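Local coordinates for resiniferatoxin-binding, phosphotriesterase-related protein (Rhodobacter sphaeroides 2.4.1, PDB 3K2G) that binds two zinc ions in a TIM-barrel of the phosphotriesterase family and probably acts as a metal-dependent phosphoric ester hydrolase, at residues R215-V220 against A250-R255; S191-A196 against L221-E226. One frame throughout, in Å; residues are numbered along the deposited sequence.

Contact 1. Residues R215-V220 against A250-R255; sequences RLAHRV and ATLAQR
Thr251 opens the contact by presenting OG1 to the imidazole of His218. His218 NE2 donates to Thr251 OG1 over 2.9 Å, with the oxygen in the plane of the ring and an N-H...O angle of 155°. The same hydroxyl is hydrogen-bonded to Val247 O, one turn back in its own helix, and this second bond helps hold the acceptor in place. Leu252 sends its two methyl groups to the neighbouring helix. CD2 sits over the middle of the His218 ring, 3.5 Å from the centroid and almost on the ring normal, a CH-pi contact, while CD1 presses against Ala217 CB at 3.4 Å, tighter than usual for two carbons. Arg255 CD lies at the ring edge, in plane, near ND1 and CE1; the chain then bends at chi3 (73°), which turns NE, and NH1 forks between two acceptors of one residue. The bond from Arg255 NH1 to His218 ND1 (3.2 Å) lies in the ring plane, the guanidinium being nearly coplanar with the imidazole; that from Arg255 NH1 to His218 O (3.2 Å) is more bent, at 137°. With ND1 accepting and NE2 donating, the imidazole is gripped at both nitrogens and its rotation fixed. Arg255 NH2 forms salt bridges with Asp222 and Glu225. Ala217 and Leu252 also rest on Leu236 of strand 234-236, as neighbouring outer helices do in a TIM barrel.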
ATOM      1  N   ARG B 215       4.242  12.853 -15.499  1.00 21.55           N
ATOM      2  CA  ARG B 215       2.823  12.516 -15.648  1.00 22.96           C
ATOM      3  C   ARG B 215       2.096  13.511 -16.556  1.00 22.45           C
ATOM      4  O   ARG B 215       1.131  14.147 -16.135  1.00 21.76           O
ATOM      5  CB  ARG B 215       2.149  12.502 -14.274  1.00 25.47           C
ATOM      6  CG  ARG B 215       2.821  11.590 -13.247  1.00 29.28           C
ATOM      7  CD  ARG B 215       2.472  10.124 -13.459  1.00 32.44           C
ATOM      8  NE  ARG B 215       3.102   9.268 -12.458  1.00 34.87           N
ATOM      9  CZ  ARG B 215       4.324   8.759 -12.567  1.00 36.50           C
ATOM     10  NH1 ARG B 215       5.060   9.006 -13.640  1.00 35.74           N
ATOM     11  NH2 ARG B 215       4.816   8.012 -11.590  1.00 36.26           N
ATOM     12  N   LEU B 216       2.551  13.632 -17.800  1.00 21.38           N
ATOM     13  CA  LEU B 216       1.956  14.568 -18.758  1.00 21.94           C
ATOM     14  C   LEU B 216       0.948  13.936 -19.721  1.00 19.93           C
ATOM     15  O   LEU B 216       0.409  14.618 -20.595  1.00 21.73           O
ATOM     16  CB  LEU B 216       3.066  15.240 -19.583  1.00 22.96           C
ATOM     17  CG  LEU B 216       4.100  16.098 -18.843  1.00 23.51           C
ATOM     18  CD1 LEU B 216       5.174  16.573 -19.819  1.00 24.20           C
ATOM     19  CD2 LEU B 216       3.411  17.287 -18.199  1.00 24.51           C
ATOM     20  N   ALA B 217       0.691  12.642 -19.562  1.00 20.31           N
ATOM     21  CA  ALA B 217      -0.223  11.919 -20.447  1.00 19.16           C
ATOM     22  C   ALA B 217      -1.626  12.511 -20.604  1.00 18.71           C
ATOM     23  O   ALA B 217      -2.142  12.589 -21.721  1.00 16.95           O
ATOM     24  CB  ALA B 217      -0.322  10.462 -20.012  1.00 20.22           C
ATOM     25  N   HIS B 218      -2.254  12.920 -19.503  1.00 16.97           N
ATOM     26  CA  HIS B 218      -3.593  13.486 -19.606  1.00 16.72           C
ATOM     27  C   HIS B 218      -3.580  14.812 -20.366  1.00 17.25           C
ATOM     28  O   HIS B 218      -4.520  15.118 -21.096  1.00 15.88           O
ATOM     29  CB  HIS B 218      -4.224  13.652 -18.219  1.00 16.76           C
ATOM     30  CG  HIS B 218      -4.855  12.398 -17.691  1.00 15.71           C
ATOM     31  ND1 HIS B 218      -5.978  11.833 -18.256  1.00 16.17           N
ATOM     32  CD2 HIS B 218      -4.503  11.583 -16.667  1.00 17.73           C
ATOM     33  CE1 HIS B 218      -6.290  10.727 -17.606  1.00 18.07           C
ATOM     34  NE2 HIS B 218      -5.408  10.551 -16.637  1.00 15.17           N
ATOM     35  N   ARG B 219      -2.518  15.598 -20.206  1.00 17.62           N
ATOM     36  CA  ARG B 219      -2.423  16.865 -20.927  1.00 20.02           C
ATOM     37  C   ARG B 219      -2.237  16.560 -22.416  1.00 18.77           C
ATOM     38  O   ARG B 219      -2.744  17.281 -23.281  1.00 17.06           O
ATOM     39  CB  ARG B 219      -1.241  17.699 -20.418  1.00 23.72           C
ATOM     40  CG  ARG B 219      -1.022  18.976 -21.225  1.00 30.85           C
ATOM     41  CD  ARG B 219       0.175  19.791 -20.746  1.00 35.82           C
ATOM     42  NE  ARG B 219       0.405  20.952 -21.606  1.00 39.06           N
ATOM     43  CZ  ARG B 219       1.444  21.776 -21.500  1.00 40.94           C
ATOM     44  NH1 ARG B 219       2.363  21.574 -20.565  1.00 41.50           N
ATOM     45  NH2 ARG B 219       1.566  22.802 -22.335  1.00 40.65           N
ATOM     46  N   VAL B 220      -1.500  15.488 -22.704  1.00 18.66           N
ATOM     47  CA  VAL B 220      -1.255  15.066 -24.083  1.00 17.49           C
ATOM     48  C   VAL B 220      -2.574  14.664 -24.725  1.00 18.46           C
ATOM     49  O   VAL B 220      -2.881  15.098 -25.833  1.00 17.48           O
ATOM     50  CB  VAL B 220      -0.277  13.849 -24.164  1.00 19.01           C
ATOM     51  CG1 VAL B 220      -0.430  13.130 -25.506  1.00 17.84           C
ATOM     52  CG2 VAL B 220       1.163  14.320 -24.010  1.00 17.19           C
ATOM     53  N   ALA B 250      -4.723   3.706 -15.295  1.00 15.50           N
ATOM     54  CA  ALA B 250      -6.083   3.250 -15.563  1.00 17.33           C
ATOM     55  C   ALA B 250      -6.964   4.353 -16.142  1.00 15.87           C
ATOM     56  O   ALA B 250      -7.760   4.105 -17.048  1.00 14.89           O
ATOM     57  CB  ALA B 250      -6.717   2.686 -14.276  1.00 17.54           C
ATOM     58  N   THR B 251      -6.821   5.572 -15.633  1.00 16.17           N
ATOM     59  CA  THR B 251      -7.644   6.669 -16.127  1.00 15.57           C
ATOM     60  C   THR B 251      -7.303   7.032 -17.568  1.00 17.09           C
ATOM     61  O   THR B 251      -8.151   7.533 -18.311  1.00 15.29           O
ATOM     62  CB  THR B 251      -7.527   7.909 -15.223  1.00 15.19           C
ATOM     63  OG1 THR B 251      -6.150   8.257 -15.051  1.00 12.99           O
ATOM     64  CG2 THR B 251      -8.165   7.625 -13.867  1.00 14.87           C
ATOM     65  N   LEU B 252      -6.056   6.775 -17.960  1.00 15.35           N
ATOM     66  CA  LEU B 252      -5.620   7.037 -19.323  1.00 14.33           C
ATOM     67  C   LEU B 252      -6.235   5.973 -20.208  1.00 14.36           C
ATOM     68  O   LEU B 252      -6.712   6.268 -21.304  1.00 14.08           O
ATOM     69  CB  LEU B 252      -4.097   6.965 -19.425  1.00 13.41           C
ATOM     70  CG  LEU B 252      -3.372   8.123 -18.741  1.00 14.70           C
ATOM     71  CD1 LEU B 252      -1.887   7.781 -18.604  1.00 13.10           C
ATOM     72  CD2 LEU B 252      -3.576   9.399 -19.553  1.00 15.61           C
ATOM     73  N   ALA B 253      -6.231   4.733 -19.724  1.00 13.67           N
ATOM     74  CA  ALA B 253      -6.798   3.628 -20.480  1.00 14.44           C
ATOM     75  C   ALA B 253      -8.294   3.859 -20.677  1.00 15.63           C
ATOM     76  O   ALA B 253      -8.826   3.624 -21.762  1.00 12.97           O
ATOM     77  CB  ALA B 253      -6.561   2.310 -19.748  1.00 14.60           C
ATOM     78  N   GLN B 254      -8.955   4.330 -19.618  1.00 14.95           N
ATOM     79  CA  GLN B 254     -10.387   4.592 -19.645  1.00 16.50           C
ATOM     80  C   GLN B 254     -10.746   5.639 -20.706  1.00 16.10           C
ATOM     81  O   GLN B 254     -11.810   5.564 -21.326  1.00 15.02           O
ATOM     82  CB  GLN B 254     -10.862   5.063 -18.268  1.00 15.92           C
ATOM     83  CG  GLN B 254     -12.353   5.382 -18.214  1.00 16.26           C
ATOM     84  CD  GLN B 254     -13.216   4.170 -18.507  1.00 16.10           C
ATOM     85  OE1 GLN B 254     -13.160   3.178 -17.791  1.00 16.63           O
ATOM     86  NE2 GLN B 254     -14.018   4.246 -19.565  1.00 16.32           N
ATOM     87  N   ARG B 255      -9.864   6.613 -20.915  1.00 15.31           N
ATOM     88  CA  ARG B 255     -10.125   7.629 -21.926  1.00 17.03           C
ATOM     89  C   ARG B 255     -10.071   6.990 -23.308  1.00 16.21           C
ATOM     90  O   ARG B 255     -10.568   7.559 -24.275  1.00 17.01           O
ATOM     91  CB  ARG B 255      -9.124   8.787 -21.821  1.00 16.79           C
ATOM     92  CG  ARG B 255      -9.327   9.641 -20.577  1.00 17.48           C
ATOM     93  CD  ARG B 255      -8.395  10.850 -20.534  1.00 19.47           C
ATOM     94  NE  ARG B 255      -8.778  11.894 -21.485  1.00 18.49           N
ATOM     95  CZ  ARG B 255      -8.183  13.081 -21.574  1.00 17.80           C
ATOM     96  NH1 ARG B 255      -7.174  13.384 -20.771  1.00 18.68           N
ATOM     97  NH2 ARG B 255      -8.601  13.971 -22.462  1.00 16.14           N
TER

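Contact 2. Residues S191-A196 against L221-E226; sequences SLRGAA and LDLVEE
Leu192 and Leu223 form the apolar centre of this helix pair, their side chains sliding past each other in opposite directions. Both have CG anti to the backbone N, and Leu223 CD2 meets Leu192 CG at 3.5 Å and also touches Leu192 CD2. Deeper toward the barrel wall, Val224 CG2 lies 4.3 Å from Leu192 CD1, a looser approach. Ala196 CB faces Val224 CA at a similar distance, and here the two backbones come nearest, with 5.6 Å between the CA atoms of Ala196 and Val224. The segment axes pass 9.2 Å apart at a crossing angle of -45°. Leu192 and Val224 both continue onto strand 206-208, through Val208 and Leu206 respectively.

The remaining contacts belong to Arg193. Its chain is extended from CG to NE and crosses over Leu223, whose CD1 lies 3.9 Å above the guanidinium plane, over its centre; the same methyl touches Arg193 CG. At the edge of that plane comes the salt bridge. Arg193 NH1 and NH2 both donate to Glu226 OE2, each over 3.2 Å, gripping one oxygen end-on. They reach it from the same face of the carboxylate, well above its plane, the two flat groups being tilted by 35°. Arg193 NH1 also forms a salt bridge with Glu227, its strongest polar partner, and NE one with Glu189.

Three carboxylates thus share one guanidinium, which would favour its charged form, while the leucine beneath shields one face: a salt bridge at the exposed edge of an apolar helix-helix interface.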
ATOM      1  N   SER B 191       4.139  20.597 -32.795  1.00 22.30           N
ATOM      2  CA  SER B 191       4.406  19.335 -33.460  1.00 20.91           C
ATOM      3  C   SER B 191       3.259  18.357 -33.213  1.00 19.76           C
ATOM      4  O   SER B 191       2.750  17.736 -34.147  1.00 20.79           O
ATOM      5  CB  SER B 191       5.713  18.739 -32.929  1.00 20.05           C
ATOM      6  OG  SER B 191       5.903  17.419 -33.400  1.00 21.19           O
ATOM      7  N   LEU B 192       2.858  18.228 -31.953  1.00 19.07           N
ATOM      8  CA  LEU B 192       1.778  17.318 -31.583  1.00 20.02           C
ATOM      9  C   LEU B 192       0.436  17.722 -32.185  1.00 19.69           C
ATOM     10  O   LEU B 192      -0.354  16.863 -32.572  1.00 17.96           O
ATOM     11  CB  LEU B 192       1.652  17.228 -30.059  1.00 20.05           C
ATOM     12  CG  LEU B 192       0.602  16.227 -29.555  1.00 22.52           C
ATOM     13  CD1 LEU B 192       0.913  14.841 -30.099  1.00 22.50           C
ATOM     14  CD2 LEU B 192       0.577  16.213 -28.035  1.00 20.52           C
ATOM     15  N   ARG B 193       0.174  19.024 -32.251  1.00 20.43           N
ATOM     16  CA  ARG B 193      -1.075  19.512 -32.828  1.00 22.69           C
ATOM     17  C   ARG B 193      -1.122  19.172 -34.315  1.00 22.13           C
ATOM     18  O   ARG B 193      -2.158  18.754 -34.833  1.00 22.87           O
ATOM     19  CB  ARG B 193      -1.210  21.027 -32.631  1.00 25.10           C
ATOM     20  CG  ARG B 193      -1.451  21.450 -31.187  1.00 26.65           C
ATOM     21  CD  ARG B 193      -1.721  22.947 -31.084  1.00 29.68           C
ATOM     22  NE  ARG B 193      -2.022  23.377 -29.718  1.00 28.97           N
ATOM     23  CZ  ARG B 193      -3.117  23.038 -29.042  1.00 29.63           C
ATOM     24  NH1 ARG B 193      -4.033  22.258 -29.596  1.00 29.29           N
ATOM     25  NH2 ARG B 193      -3.295  23.475 -27.805  1.00 29.36           N
ATOM     26  N   GLY B 194       0.007  19.337 -34.997  1.00 21.29           N
ATOM     27  CA  GLY B 194       0.063  19.021 -36.413  1.00 21.50           C
ATOM     28  C   GLY B 194      -0.127  17.528 -36.625  1.00 21.08           C
ATOM     29  O   GLY B 194      -0.755  17.094 -37.594  1.00 18.63           O
ATOM     30  N   ALA B 195       0.415  16.734 -35.708  1.00 18.37           N
ATOM     31  CA  ALA B 195       0.287  15.288 -35.801  1.00 17.41           C
ATOM     32  C   ALA B 195      -1.170  14.871 -35.593  1.00 16.59           C
ATOM     33  O   ALA B 195      -1.678  14.006 -36.305  1.00 17.53           O
ATOM     34  CB  ALA B 195       1.182  14.615 -34.766  1.00 18.66           C
ATOM     35  N   ALA B 196      -1.841  15.486 -34.622  1.00 16.23           N
ATOM     36  CA  ALA B 196      -3.234  15.156 -34.344  1.00 16.46           C
ATOM     37  C   ALA B 196      -4.113  15.546 -35.528  1.00 16.39           C
ATOM     38  O   ALA B 196      -5.055  14.835 -35.868  1.00 14.42           O
ATOM     39  CB  ALA B 196      -3.707  15.865 -33.083  1.00 15.12           C
ATOM     40  N   LEU B 221      -3.352  13.834 -24.029  1.00 17.76           N
ATOM     41  CA  LEU B 221      -4.638  13.392 -24.564  1.00 17.85           C
ATOM     42  C   LEU B 221      -5.621  14.552 -24.693  1.00 18.42           C
ATOM     43  O   LEU B 221      -6.444  14.574 -25.611  1.00 17.93           O
ATOM     44  CB  LEU B 221      -5.242  12.287 -23.690  1.00 15.33           C
ATOM     45  CG  LEU B 221      -4.490  10.951 -23.689  1.00 16.03           C
ATOM     46  CD1 LEU B 221      -5.287   9.913 -22.892  1.00 15.91           C
ATOM     47  CD2 LEU B 221      -4.272  10.462 -25.124  1.00 10.38           C
ATOM     48  N   ASP B 222      -5.537  15.511 -23.775  1.00 18.44           N
ATOM     49  CA  ASP B 222      -6.418  16.678 -23.827  1.00 19.52           C
ATOM     50  C   ASP B 222      -6.181  17.409 -25.149  1.00 19.84           C
ATOM     51  O   ASP B 222      -7.125  17.854 -25.805  1.00 17.95           O
ATOM     52  CB  ASP B 222      -6.128  17.644 -22.667  1.00 21.88           C
ATOM     53  CG  ASP B 222      -6.734  17.187 -21.343  1.00 21.99           C
ATOM     54  OD1 ASP B 222      -7.405  16.137 -21.303  1.00 21.20           O
ATOM     55  OD2 ASP B 222      -6.532  17.895 -20.334  1.00 24.36           O
ATOM     56  N   LEU B 223      -4.915  17.528 -25.535  1.00 19.61           N
ATOM     57  CA  LEU B 223      -4.557  18.214 -26.772  1.00 20.52           C
ATOM     58  C   LEU B 223      -4.990  17.409 -27.999  1.00 20.10           C
ATOM     59  O   LEU B 223      -5.567  17.954 -28.946  1.00 18.63           O
ATOM     60  CB  LEU B 223      -3.050  18.477 -26.800  1.00 21.20           C
ATOM     61  CG  LEU B 223      -2.502  19.190 -28.037  1.00 24.84           C
ATOM     62  CD1 LEU B 223      -1.185  19.868 -27.700  1.00 23.68           C
ATOM     63  CD2 LEU B 223      -2.320  18.182 -29.168  1.00 23.88           C
ATOM     64  N   VAL B 224      -4.706  16.114 -27.991  1.00 18.58           N
ATOM     65  CA  VAL B 224      -5.102  15.274 -29.106  1.00 19.69           C
ATOM     66  C   VAL B 224      -6.626  15.321 -29.257  1.00 21.17           C
ATOM     67  O   VAL B 224      -7.159  15.311 -30.365  1.00 20.33           O
ATOM     68  CB  VAL B 224      -4.641  13.825 -28.885  1.00 19.69           C
ATOM     69  CG1 VAL B 224      -5.316  12.901 -29.867  1.00 20.46           C
ATOM     70  CG2 VAL B 224      -3.138  13.744 -29.048  1.00 20.99           C
ATOM     71  N   GLU B 225      -7.318  15.393 -28.127  1.00 23.29           N
ATOM     72  CA  GLU B 225      -8.771  15.433 -28.112  1.00 27.05           C
ATOM     73  C   GLU B 225      -9.330  16.733 -28.688  1.00 27.71           C
ATOM     74  O   GLU B 225     -10.215  16.703 -29.549  1.00 26.81           O
ATOM     75  CB  GLU B 225      -9.257  15.234 -26.676  1.00 30.60           C
ATOM     76  CG  GLU B 225     -10.752  15.143 -26.507  1.00 35.16           C
ATOM     77  CD  GLU B 225     -11.136  14.726 -25.101  1.00 37.38           C
ATOM     78  OE1 GLU B 225     -10.847  15.482 -24.149  1.00 40.26           O
ATOM     79  OE2 GLU B 225     -11.719  13.636 -24.950  1.00 37.77           O
ATOM     80  N   GLU B 226      -8.813  17.871 -28.230  1.00 27.67           N
ATOM     81  CA  GLU B 226      -9.306  19.153 -28.720  1.00 29.46           C
ATOM     82  C   GLU B 226      -8.956  19.412 -30.180  1.00 28.48           C
ATOM     83  O   GLU B 226      -9.482  20.344 -30.790  1.00 26.68           O
ATOM     84  CB  GLU B 226      -8.805  20.309 -27.841  1.00 30.82           C
ATOM     85  CG  GLU B 226      -7.310  20.543 -27.841  1.00 34.29           C
ATOM     86  CD  GLU B 226      -6.905  21.672 -26.904  1.00 36.60           C
ATOM     87  OE1 GLU B 226      -7.160  21.556 -25.685  1.00 39.03           O
ATOM     88  OE2 GLU B 226      -6.337  22.676 -27.384  1.00 36.65           O
TER

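Overall arrangement
Helix 217-226 is common to both contacts, whose centres lie 13 Å apart on the same side of the chain's centre. In chain order come helix 186-202, strand 206-208, helix 217-226, strand 234-236 and helix 246-255, so contact 2 joins the first and second of these helices and contact 1 the second and third. Leu252 packs on Leu221, and the Arg255 salt bridges tie the two contacts together. Together they join three consecutive outer helices that alternate with parallel strands of the barrel. The side chains of Leu192 and Ala217 lie about 12 and 13 Å from a bound zinc ion, behind the strands that lead to the zinc ligands His209 and His238.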